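Long-range contacts in envelope glycoprotein (PDB 5XEA), which probably attaches the virus to a receptor on the host cell and then drives fusion of the viral and cellular membranes: residues C95-G100 and A127-A132; K120-R125 and Q435-T440; H174-P179 and V191-E196; V277-I282 and R414-S419. All blocks are in the same frame, centred on the assembly; numbering follows the deposited sequence.

Contact 1: residues C95-G100 and A127-A132; sequences CHDCWG and ANWKFA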
# COMPACT_ATOMS: atom_id res chain seq x y z
N CYS B 95 -22.53 -43.31 -7.09
CA CYS B 95 -23.07 -44.29 -8.03
C CYS B 95 -22.31 -44.13 -9.33
O CYS B 95 -22.33 -43.05 -9.93
CB CYS B 95 -24.57 -44.07 -8.28
SG CYS B 95 -25.65 -44.63 -6.98
N HIS B 96 -21.64 -45.19 -9.75
CA HIS B 96 -20.97 -45.22 -11.03
C HIS B 96 -21.78 -46.10 -11.99
O HIS B 96 -21.81 -47.32 -11.83
CB HIS B 96 -19.55 -45.75 -10.88
CG HIS B 96 -18.72 -45.60 -12.11
ND1 HIS B 96 -18.65 -46.56 -13.09
CD2 HIS B 96 -17.92 -44.59 -12.52
CE1 HIS B 96 -17.85 -46.15 -14.05
NE2 HIS B 96 -17.38 -44.96 -13.73
N ASP B 97 -22.40 -45.47 -12.99
CA ASP B 97 -23.07 -46.18 -14.08
C ASP B 97 -24.03 -47.24 -13.53
O ASP B 97 -24.04 -48.39 -13.95
CB ASP B 97 -22.04 -46.80 -15.03
CG ASP B 97 -21.40 -45.78 -15.99
OD1 ASP B 97 -21.60 -44.56 -15.80
OD2 ASP B 97 -20.68 -46.18 -16.95
N CYS B 98 -24.83 -46.83 -12.55
CA CYS B 98 -25.84 -47.71 -11.95
C CYS B 98 -27.07 -47.71 -12.84
O CYS B 98 -27.80 -46.71 -12.90
CB CYS B 98 -26.19 -47.24 -10.54
SG CYS B 98 -24.82 -47.28 -9.36
N TRP B 99 -27.31 -48.81 -13.53
CA TRP B 99 -28.39 -48.90 -14.50
C TRP B 99 -29.46 -49.86 -14.03
O TRP B 99 -29.28 -50.62 -13.06
CB TRP B 99 -27.86 -49.31 -15.88
CG TRP B 99 -27.15 -50.62 -15.92
CD1 TRP B 99 -25.82 -50.84 -15.75
CD2 TRP B 99 -27.74 -51.91 -16.17
NE1 TRP B 99 -25.53 -52.18 -15.87
CE2 TRP B 99 -26.70 -52.86 -16.12
CE3 TRP B 99 -29.04 -52.35 -16.42
CZ2 TRP B 99 -26.92 -54.23 -16.33
CZ3 TRP B 99 -29.27 -53.71 -16.62
CH2 TRP B 99 -28.21 -54.64 -16.57
N GLY B 100 -30.60 -49.81 -14.71
CA GLY B 100 -31.72 -50.67 -14.35
C GLY B 100 -32.22 -50.32 -12.96
O GLY B 100 -32.29 -49.15 -12.57
N ALA B 127 -22.98 -40.96 -18.24
CA ALA B 127 -23.09 -42.08 -19.16
C ALA B 127 -24.53 -42.58 -19.26
O ALA B 127 -25.32 -42.47 -18.32
CB ALA B 127 -22.17 -43.22 -18.72
N ASN B 128 -24.87 -43.13 -20.44
CA ASN B 128 -26.22 -43.57 -20.79
C ASN B 128 -26.11 -44.69 -21.82
O ASN B 128 -26.75 -44.61 -22.87
CB ASN B 128 -27.01 -42.38 -21.37
CG ASN B 128 -28.52 -42.63 -21.43
OD1 ASN B 128 -29.07 -43.49 -20.75
ND2 ASN B 128 -29.20 -41.81 -22.24
N TRP B 129 -25.26 -45.69 -21.57
CA TRP B 129 -24.89 -46.62 -22.62
C TRP B 129 -25.73 -47.90 -22.62
O TRP B 129 -25.50 -48.77 -23.47
CB TRP B 129 -23.40 -46.98 -22.55
CG TRP B 129 -22.90 -47.30 -21.18
CD1 TRP B 129 -22.17 -46.47 -20.36
CD2 TRP B 129 -23.03 -48.54 -20.47
NE1 TRP B 129 -21.87 -47.11 -19.19
CE2 TRP B 129 -22.38 -48.38 -19.23
CE3 TRP B 129 -23.65 -49.76 -20.77
CZ2 TRP B 129 -22.33 -49.40 -18.28
CZ3 TRP B 129 -23.60 -50.77 -19.82
CH2 TRP B 129 -22.94 -50.58 -18.59
N LYS B 130 -26.68 -48.03 -21.69
CA LYS B 130 -27.48 -49.24 -21.52
C LYS B 130 -28.81 -49.02 -22.23
O LYS B 130 -29.74 -48.44 -21.66
CB LYS B 130 -27.66 -49.57 -20.05
CG LYS B 130 -28.27 -50.96 -19.82
CD LYS B 130 -27.27 -52.05 -20.12
CE LYS B 130 -27.92 -53.44 -20.00
NZ LYS B 130 -26.91 -54.52 -20.19
N PHE B 131 -28.90 -49.51 -23.46
CA PHE B 131 -30.11 -49.33 -24.26
C PHE B 131 -31.33 -49.90 -23.56
O PHE B 131 -31.29 -51.01 -23.01
CB PHE B 131 -29.95 -49.98 -25.63
CG PHE B 131 -31.19 -49.88 -26.48
CD1 PHE B 131 -31.59 -48.65 -26.98
CD2 PHE B 131 -31.97 -51.01 -26.76
CE1 PHE B 131 -32.72 -48.55 -27.76
CE2 PHE B 131 -33.12 -50.91 -27.53
CZ PHE B 131 -33.49 -49.68 -28.04
N ALA B 132 -32.42 -49.13 -23.58
CA ALA B 132 -33.72 -49.46 -23.00
C ALA B 132 -33.68 -49.53 -21.49
O ALA B 132 -34.55 -50.15 -20.88
CB ALA B 132 -34.29 -50.78 -23.57
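Lys130 lies over one face of the Trp99 indole. CE sits almost over the centre of the six-membered ring, 3.6 Å from Trp99 CH2. The ammonium group extends the same cover as a cation-pi contact, with Lys130 NZ 4.2 Å from the centroid of the Trp99 six-membered ring. Lys130 CG is anti to the backbone N (chi1 -170°), which brings it over Trp99 CD2 and CE3. The side chains of Trp129 and Trp99 cross at about a right angle. Their rings meet obliquely, planes 61° apart, with Trp129 CH2 4.1 Å from Trp99 CD1. The far end of the Trp129 indole is tied to Asp97. Trp129 NE1 donates to Asp97 OD2 at 2.7 Å in a nearly straight bond of 170°. The acceptor lies in the plane of the indole but is approached from above the carboxylate plane. Ala127 CB packs against Asp97 OD1 at 3.3 Å.

A second shell fixes the carboxylate. Arg125 forms a salt bridge to OD2, and Asn137 donates to OD1. Met135 touches both tryptophans. The contact pins the loop before strand 133-156 onto strand 95-99, the antiparallel partner of strand 133-156. Trp129 also packs on Ser62 of a second subunit. The salt bridge, the indole N-H and the Asn137 amide would favour a charged Asp97 carboxylate. The ammonium of Lys130 is probably stabilised by the electron-rich face of Trp99.

Contact 2: residues K120-R125 and Q435-T440; sequences KELVRR and QTMMYT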
# COMPACT_ATOMS: atom_id res chain seq x y z
N LYS B 120 -12.93 -34.05 -0.62
CA LYS B 120 -13.47 -34.92 -1.65
C LYS B 120 -13.81 -34.09 -2.88
O LYS B 120 -14.48 -33.07 -2.76
CB LYS B 120 -14.70 -35.67 -1.13
CG LYS B 120 -15.52 -36.42 -2.16
CD LYS B 120 -15.05 -37.84 -2.31
CE LYS B 120 -15.99 -38.66 -3.19
NZ LYS B 120 -16.11 -38.07 -4.56
N GLU B 121 -13.35 -34.53 -4.04
CA GLU B 121 -13.72 -33.90 -5.31
C GLU B 121 -14.57 -34.88 -6.13
O GLU B 121 -14.36 -36.09 -6.08
CB GLU B 121 -12.49 -33.47 -6.10
CG GLU B 121 -12.83 -32.61 -7.33
CD GLU B 121 -13.64 -31.35 -6.97
OE1 GLU B 121 -14.87 -31.36 -7.16
OE2 GLU B 121 -13.05 -30.35 -6.49
N LEU B 122 -15.53 -34.33 -6.87
CA LEU B 122 -16.44 -35.16 -7.63
C LEU B 122 -15.89 -35.38 -9.03
O LEU B 122 -15.00 -34.67 -9.48
CB LEU B 122 -17.84 -34.52 -7.70
CG LEU B 122 -18.08 -33.15 -8.34
CD1 LEU B 122 -18.12 -33.16 -9.86
CD2 LEU B 122 -19.40 -32.59 -7.78
N VAL B 123 -16.40 -36.41 -9.70
CA VAL B 123 -16.15 -36.69 -11.11
C VAL B 123 -17.45 -36.40 -11.84
O VAL B 123 -18.52 -36.80 -11.38
CB VAL B 123 -15.72 -38.15 -11.34
CG1 VAL B 123 -15.41 -38.39 -12.81
CG2 VAL B 123 -14.50 -38.49 -10.49
N ARG B 124 -17.37 -35.68 -12.95
CA ARG B 124 -18.57 -35.36 -13.72
C ARG B 124 -18.79 -36.45 -14.75
O ARG B 124 -18.00 -36.59 -15.68
CB ARG B 124 -18.46 -34.00 -14.39
CG ARG B 124 -19.62 -33.78 -15.36
CD ARG B 124 -19.45 -32.48 -16.10
NE ARG B 124 -20.53 -32.26 -17.04
CZ ARG B 124 -20.64 -31.18 -17.80
NH1 ARG B 124 -19.72 -30.23 -17.73
NH2 ARG B 124 -21.65 -31.06 -18.64
N ARG B 125 -19.85 -37.23 -14.60
CA ARG B 125 -20.13 -38.33 -15.52
C ARG B 125 -21.63 -38.39 -15.80
O ARG B 125 -22.44 -38.27 -14.86
CB ARG B 125 -19.64 -39.67 -14.94
CG ARG B 125 -19.75 -40.86 -15.88
CD ARG B 125 -18.95 -42.06 -15.35
NE ARG B 125 -19.14 -43.25 -16.18
CZ ARG B 125 -18.33 -43.59 -17.19
NH1 ARG B 125 -17.28 -42.84 -17.49
NH2 ARG B 125 -18.57 -44.69 -17.89
N GLN B 435 -12.65 -26.59 -12.92
CA GLN B 435 -11.72 -27.53 -13.53
C GLN B 435 -12.34 -28.92 -13.67
O GLN B 435 -12.22 -29.56 -14.72
CB GLN B 435 -10.42 -27.58 -12.74
CG GLN B 435 -9.53 -26.27 -12.81
CD GLN B 435 -9.19 -25.90 -14.27
OE1 GLN B 435 -8.57 -26.69 -15.00
NE2 GLN B 435 -9.62 -24.72 -14.71
N THR B 436 -13.04 -29.39 -12.63
CA THR B 436 -13.59 -30.74 -12.66
C THR B 436 -14.76 -30.85 -13.62
O THR B 436 -14.97 -31.90 -14.24
CB THR B 436 -14.05 -31.18 -11.28
OG1 THR B 436 -13.13 -30.71 -10.28
CG2 THR B 436 -14.05 -32.67 -11.26
N MET B 437 -15.57 -29.79 -13.72
CA MET B 437 -16.75 -29.78 -14.56
C MET B 437 -16.43 -29.49 -16.02
O MET B 437 -17.34 -29.56 -16.86
CB MET B 437 -17.75 -28.75 -14.02
CG MET B 437 -18.33 -29.14 -12.64
SD MET B 437 -19.45 -30.56 -12.80
CE MET B 437 -20.79 -29.80 -13.70
N MET B 438 -15.17 -29.19 -16.34
CA MET B 438 -14.83 -28.66 -17.66
C MET B 438 -15.28 -29.60 -18.80
O MET B 438 -15.72 -29.14 -19.86
CB MET B 438 -13.33 -28.43 -17.74
CG MET B 438 -12.94 -27.69 -18.98
SD MET B 438 -11.21 -27.27 -18.89
CE MET B 438 -11.26 -25.91 -17.71
N TYR B 439 -15.17 -30.91 -18.60
CA TYR B 439 -15.77 -31.84 -19.56
C TYR B 439 -16.23 -33.09 -18.82
O TYR B 439 -15.75 -33.40 -17.72
CB TYR B 439 -14.81 -32.20 -20.71
CG TYR B 439 -13.45 -32.68 -20.24
CD1 TYR B 439 -13.20 -34.03 -20.05
CD2 TYR B 439 -12.42 -31.78 -19.97
CE1 TYR B 439 -11.97 -34.48 -19.62
CE2 TYR B 439 -11.16 -32.23 -19.52
CZ TYR B 439 -10.95 -33.58 -19.35
OH TYR B 439 -9.74 -34.07 -18.92
N THR B 440 -17.18 -33.79 -19.42
CA THR B 440 -17.68 -35.03 -18.85
C THR B 440 -16.68 -36.16 -19.09
O THR B 440 -15.99 -36.21 -20.11
CB THR B 440 -19.05 -35.36 -19.44
OG1 THR B 440 -19.67 -36.38 -18.66
CG2 THR B 440 -18.91 -35.85 -20.89
O HOH W 1 -14.80 -34.56 -13.53
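Glu121 and Thr436 slide past each other in opposite directions where the last turn of helix 421-437 meets the loop before strand 133-156. This is consistent with the gp64-like (class III) fusion-protein fold, in which the C-terminal part packs back against the sheet. Glu121 CD is 3.4 Å from Thr436 OG1, but the polar ends have other partners. Arg141 forms a salt bridge to the glutamate, and Ala432 O binds the threonine hydroxyl. The end of the Leu122 side chain reaches Met437, with Leu122 CD1 4.1 Å from Met437 SD. Trp50 and Leu70 pack on both of these residues.

Arg124 has the largest share of the contact. A water bridges its backbone N to Thr436 O. Its side chain is extended, with CG anti to the backbone N (chi1 171°), and crosses Met437 at about a right angle. Arg124 CD passes 3.8 Å from Met437 SD. At the tip, Arg124 NH1 donates to Met437 O at 2.6 Å, in the plane of both groups but bent to 137° at the hydrogen. NH1 also makes a weak bond to Met438 O of the third subunit. Arg124 NE is buried here and has no polar partner in the model.

CB of Arg125 points away from segment 435-440, and its guanidinium forms a salt bridge with Asp97. The Thr440 hydroxyl is hydrogen-bonded to Asn442 and Asp126, and Arg125 CA lies 3.7 Å from Thr440 OG1.

Contact 3: residues H174-P179 and V191-E196; sequences HSAGEP and VKDNFE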
# COMPACT_ATOMS: atom_id res chain seq x y z
N HIS B 174 -21.82 -7.75 15.30
CA HIS B 174 -22.42 -8.67 16.24
C HIS B 174 -21.66 -8.60 17.56
O HIS B 174 -20.52 -8.14 17.62
CB HIS B 174 -22.41 -10.10 15.71
CG HIS B 174 -21.04 -10.59 15.34
ND1 HIS B 174 -20.29 -11.39 16.16
CD2 HIS B 174 -20.29 -10.37 14.23
CE1 HIS B 174 -19.14 -11.66 15.57
NE2 HIS B 174 -19.11 -11.05 14.40
N SER B 175 -22.31 -9.09 18.62
CA SER B 175 -21.63 -9.18 19.90
C SER B 175 -20.61 -10.31 19.86
O SER B 175 -20.72 -11.25 19.07
CB SER B 175 -22.64 -9.40 21.02
OG SER B 175 -22.25 -10.52 21.80
N ALA B 176 -19.61 -10.22 20.73
CA ALA B 176 -18.55 -11.23 20.73
C ALA B 176 -19.07 -12.60 21.14
O ALA B 176 -18.44 -13.61 20.82
CB ALA B 176 -17.40 -10.80 21.65
N GLY B 177 -20.19 -12.67 21.86
CA GLY B 177 -20.77 -13.94 22.23
C GLY B 177 -21.75 -14.52 21.23
O GLY B 177 -22.14 -15.68 21.37
N GLU B 178 -22.17 -13.74 20.24
CA GLU B 178 -23.08 -14.21 19.20
C GLU B 178 -22.27 -14.71 18.01
O GLU B 178 -21.74 -13.89 17.25
CB GLU B 178 -24.03 -13.10 18.75
CG GLU B 178 -24.99 -12.59 19.79
CD GLU B 178 -25.84 -11.42 19.29
OE1 GLU B 178 -25.35 -10.64 18.45
OE2 GLU B 178 -27.00 -11.29 19.75
N PRO B 179 -22.16 -16.02 17.79
CA PRO B 179 -21.49 -16.50 16.58
C PRO B 179 -22.34 -16.20 15.36
O PRO B 179 -23.57 -16.12 15.44
CB PRO B 179 -21.37 -18.01 16.81
CG PRO B 179 -21.88 -18.27 18.21
CD PRO B 179 -22.76 -17.12 18.56
N VAL B 191 -18.64 -17.98 11.89
CA VAL B 191 -17.63 -17.06 12.43
C VAL B 191 -17.77 -17.05 13.95
O VAL B 191 -18.81 -16.66 14.48
CB VAL B 191 -17.77 -15.63 11.87
CG1 VAL B 191 -16.71 -14.73 12.47
CG2 VAL B 191 -17.64 -15.61 10.38
N LYS B 192 -16.70 -17.46 14.64
CA LYS B 192 -16.67 -17.61 16.10
C LYS B 192 -15.62 -16.69 16.72
O LYS B 192 -14.48 -16.62 16.24
CB LYS B 192 -16.38 -19.08 16.46
CG LYS B 192 -16.40 -19.40 17.94
CD LYS B 192 -17.76 -19.11 18.58
CE LYS B 192 -17.64 -18.99 20.11
NZ LYS B 192 -16.97 -20.17 20.72
N ASP B 193 -15.98 -16.01 17.81
CA ASP B 193 -15.05 -15.17 18.57
C ASP B 193 -14.63 -15.90 19.84
O ASP B 193 -15.44 -16.11 20.74
CB ASP B 193 -15.68 -13.82 18.92
CG ASP B 193 -16.11 -13.05 17.70
OD1 ASP B 193 -15.46 -13.24 16.65
OD2 ASP B 193 -17.08 -12.28 17.78
N ASN B 194 -13.37 -16.30 19.89
CA ASN B 194 -12.79 -16.89 21.09
C ASN B 194 -11.98 -15.84 21.86
O ASN B 194 -10.77 -15.97 22.10
CB ASN B 194 -11.94 -18.11 20.72
CG ASN B 194 -12.76 -19.20 20.04
OD1 ASN B 194 -13.85 -19.56 20.50
ND2 ASN B 194 -12.23 -19.74 18.94
N PHE B 195 -12.67 -14.77 22.22
CA PHE B 195 -12.08 -13.64 22.93
C PHE B 195 -13.21 -12.85 23.57
O PHE B 195 -14.39 -13.04 23.25
CB PHE B 195 -11.23 -12.75 22.00
CG PHE B 195 -11.99 -12.19 20.80
CD1 PHE B 195 -12.87 -11.12 20.95
CD2 PHE B 195 -11.78 -12.71 19.53
CE1 PHE B 195 -13.55 -10.60 19.85
CE2 PHE B 195 -12.46 -12.21 18.43
CZ PHE B 195 -13.34 -11.15 18.58
N GLU B 196 -12.83 -11.94 24.46
CA GLU B 196 -13.79 -11.04 25.08
C GLU B 196 -13.38 -9.60 24.84
O GLU B 196 -12.20 -9.28 24.66
CB GLU B 196 -13.89 -11.31 26.58
CG GLU B 196 -14.62 -12.60 26.91
CD GLU B 196 -14.03 -13.30 28.11
OE1 GLU B 196 -12.79 -13.34 28.23
OE2 GLU B 196 -14.81 -13.80 28.95
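His174 and Asp193 reach toward each other tip to tip. The imidazole and carboxylate planes are only 16° apart. Asp193 OD2 meets the histidine at its edge, near the ring plane, and His174 CE1 is 3.1 Å from Asp193 OD2. A chi1 of 56° puts CG of His174, the root of the ring, between the backbone N and the carbonyl carbon. The ring is held on both nitrogens. His174 ND1 donates to Ser175 O at 2.9 Å from above the carbonyl plane, and NE2 is hydrogen-bonded to Thr164. Glu178 N reaches Ser175 O from the opposite face, closing the type I turn of residues 175 to 178. Ser175 OG also takes Gly177 N at 3.0 Å, an ST turn.

Asp193 is packed from two directions. Ala176 O comes within 3.4 Å of Asp193 CB, and the Phe195 ring lies with one face against the same CB. Ala176 CB touches Phe195 CE1 at 4.3 Å. At the other end, Pro179 CA approaches Val191 O at 3.4 Å as a CH...O contact. Pro179 CB also lies against Lys192 CD.

The turn between strands 171-174 and 180-184 is thus folded against the end of strand 187-192, in the same antiparallel sheet. Glu40 lies close to both His174 and Asp193. Two carboxylates near one imidazole would probably favour a positively charged histidine.

Contact 4: residues V277-I282 and R414-S419; sequences VVTASI and RGTVQS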
# COMPACT_ATOMS: atom_id res chain seq x y z
N VAL B 277 -11.16 -4.22 1.78
CA VAL B 277 -11.21 -5.06 0.58
C VAL B 277 -10.73 -4.33 -0.66
O VAL B 277 -10.66 -4.94 -1.73
CB VAL B 277 -12.61 -5.66 0.34
CG1 VAL B 277 -13.10 -6.40 1.57
CG2 VAL B 277 -13.61 -4.59 -0.09
N VAL B 278 -10.37 -3.05 -0.56
CA VAL B 278 -9.93 -2.30 -1.74
C VAL B 278 -8.41 -2.38 -1.83
O VAL B 278 -7.70 -1.98 -0.91
CB VAL B 278 -10.42 -0.85 -1.70
CG1 VAL B 278 -10.01 -0.13 -2.99
CG2 VAL B 278 -11.94 -0.79 -1.53
N THR B 279 -7.92 -2.90 -2.95
CA THR B 279 -6.49 -3.10 -3.16
C THR B 279 -5.77 -1.76 -3.38
O THR B 279 -6.20 -0.96 -4.21
CB THR B 279 -6.29 -3.97 -4.39
OG1 THR B 279 -6.83 -5.27 -4.16
CG2 THR B 279 -4.82 -4.04 -4.71
N ALA B 280 -4.65 -1.54 -2.68
CA ALA B 280 -3.83 -0.35 -2.90
C ALA B 280 -2.92 -0.55 -4.11
O ALA B 280 -2.32 -1.62 -4.31
CB ALA B 280 -2.97 -0.03 -1.67
N SER B 281 -2.83 0.48 -4.93
CA SER B 281 -1.99 0.41 -6.12
C SER B 281 -0.59 0.94 -5.80
O SER B 281 -0.38 1.62 -4.78
CB SER B 281 -2.60 1.21 -7.26
OG SER B 281 -2.51 2.60 -7.01
N ILE B 282 0.36 0.62 -6.68
CA ILE B 282 1.69 1.22 -6.59
C ILE B 282 1.59 2.73 -6.78
O ILE B 282 2.28 3.50 -6.10
CB ILE B 282 2.66 0.60 -7.61
CG1 ILE B 282 2.91 -0.87 -7.30
CG2 ILE B 282 3.99 1.38 -7.66
CD1 ILE B 282 3.51 -1.15 -5.97
N ARG B 414 -2.56 -5.40 7.69
CA ARG B 414 -3.39 -6.59 7.73
C ARG B 414 -3.65 -7.21 6.36
O ARG B 414 -3.99 -8.39 6.32
CB ARG B 414 -4.74 -6.27 8.40
CG ARG B 414 -4.60 -5.74 9.86
CD ARG B 414 -5.95 -5.61 10.56
NE ARG B 414 -6.79 -4.56 9.99
CZ ARG B 414 -8.00 -4.28 10.43
NH1 ARG B 414 -8.48 -4.97 11.45
NH2 ARG B 414 -8.73 -3.32 9.87
N GLY B 415 -3.48 -6.47 5.27
CA GLY B 415 -3.77 -6.98 3.94
C GLY B 415 -5.26 -6.97 3.65
O GLY B 415 -6.09 -6.72 4.52
N THR B 416 -5.62 -7.26 2.39
CA THR B 416 -7.03 -7.30 2.05
C THR B 416 -7.66 -8.56 2.63
O THR B 416 -7.02 -9.59 2.81
CB THR B 416 -7.27 -7.27 0.52
OG1 THR B 416 -6.58 -8.37 -0.09
CG2 THR B 416 -6.80 -5.97 -0.10
N VAL B 417 -8.96 -8.44 2.92
CA VAL B 417 -9.76 -9.59 3.36
C VAL B 417 -9.63 -10.75 2.38
O VAL B 417 -9.39 -11.91 2.77
CB VAL B 417 -11.23 -9.16 3.56
CG1 VAL B 417 -12.10 -10.32 3.93
CG2 VAL B 417 -11.32 -8.06 4.64
N GLN B 418 -9.74 -10.45 1.07
CA GLN B 418 -9.67 -11.51 0.05
C GLN B 418 -8.34 -12.23 0.08
O GLN B 418 -8.26 -13.37 -0.37
CB GLN B 418 -9.88 -10.96 -1.37
CG GLN B 418 -11.04 -10.00 -1.55
CD GLN B 418 -10.66 -8.55 -1.24
OE1 GLN B 418 -10.40 -8.20 -0.09
NE2 GLN B 418 -10.64 -7.70 -2.26
N SER B 419 -7.28 -11.59 0.58
CA SER B 419 -5.98 -12.24 0.67
C SER B 419 -5.95 -13.32 1.74
O SER B 419 -5.04 -14.16 1.73
CB SER B 419 -4.87 -11.22 0.99
OG SER B 419 -4.49 -10.46 -0.14
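Gln418 and Val277 form the single hydrogen bond between the two segments. Gln418 NE2 donates to Val277 O at 2.8 Å, with 158° at the hydrogen. The donor lies in the carbonyl plane on a lone pair, and the acceptor is close to the plane of the glutamine amide. The glutamine chain is bent at chi2 (87°), which sets CD back toward Val277.

Packing lies beside this bond. Val277 CG1 packs on Val417 CB at 3.9 Å, the two side chains crossing obliquely. Thr416 CG2 meets Thr279 OG1 at 4.1 Å, a methyl-to-hydroxyl van der Waals contact. Val417 also touches Phe150 of strand 133-156.

Contacts with the other subunits place the site at the centre of the trimer. Thr279 packs on Thr279 of both neighbouring subunits, and Gly415 N binds Asp284 of the second subunit. Ser281 is the N-cap of helix 282-327, and the segment 414-419 leads into helix 421-437. The contact joins the approaches to both helices.

The two ends of the glutamine amide fare differently. One N-H of NE2 is used by a backbone carbonyl. OE1 is buried with no partner in the model, which probably costs some of what the NE2 bond gains.

How the contacts relate
Contacts 1 and 2 adjoin, with centres 18 Å apart, and the salt bridge between Asp97 and Arg125 joins them. Both use the loop before strand 133-156, and their segments alternate along the chain. Contacts 3 and 4 follow contact 1 in sequence and fall between the two segments of contact 2. Their centres are 24 Å apart, and the centres of contacts 4 and 2 are about 32 Å apart. Helix 421-437 spans that gap, from the end of contact 4 to contact 2. Contacts 1 and 3 sit on the same antiparallel sheet, with centres about 50 Å apart. The returning C-terminal part thus runs beside the sheet, consistent with the hairpin of a class III fusion protein.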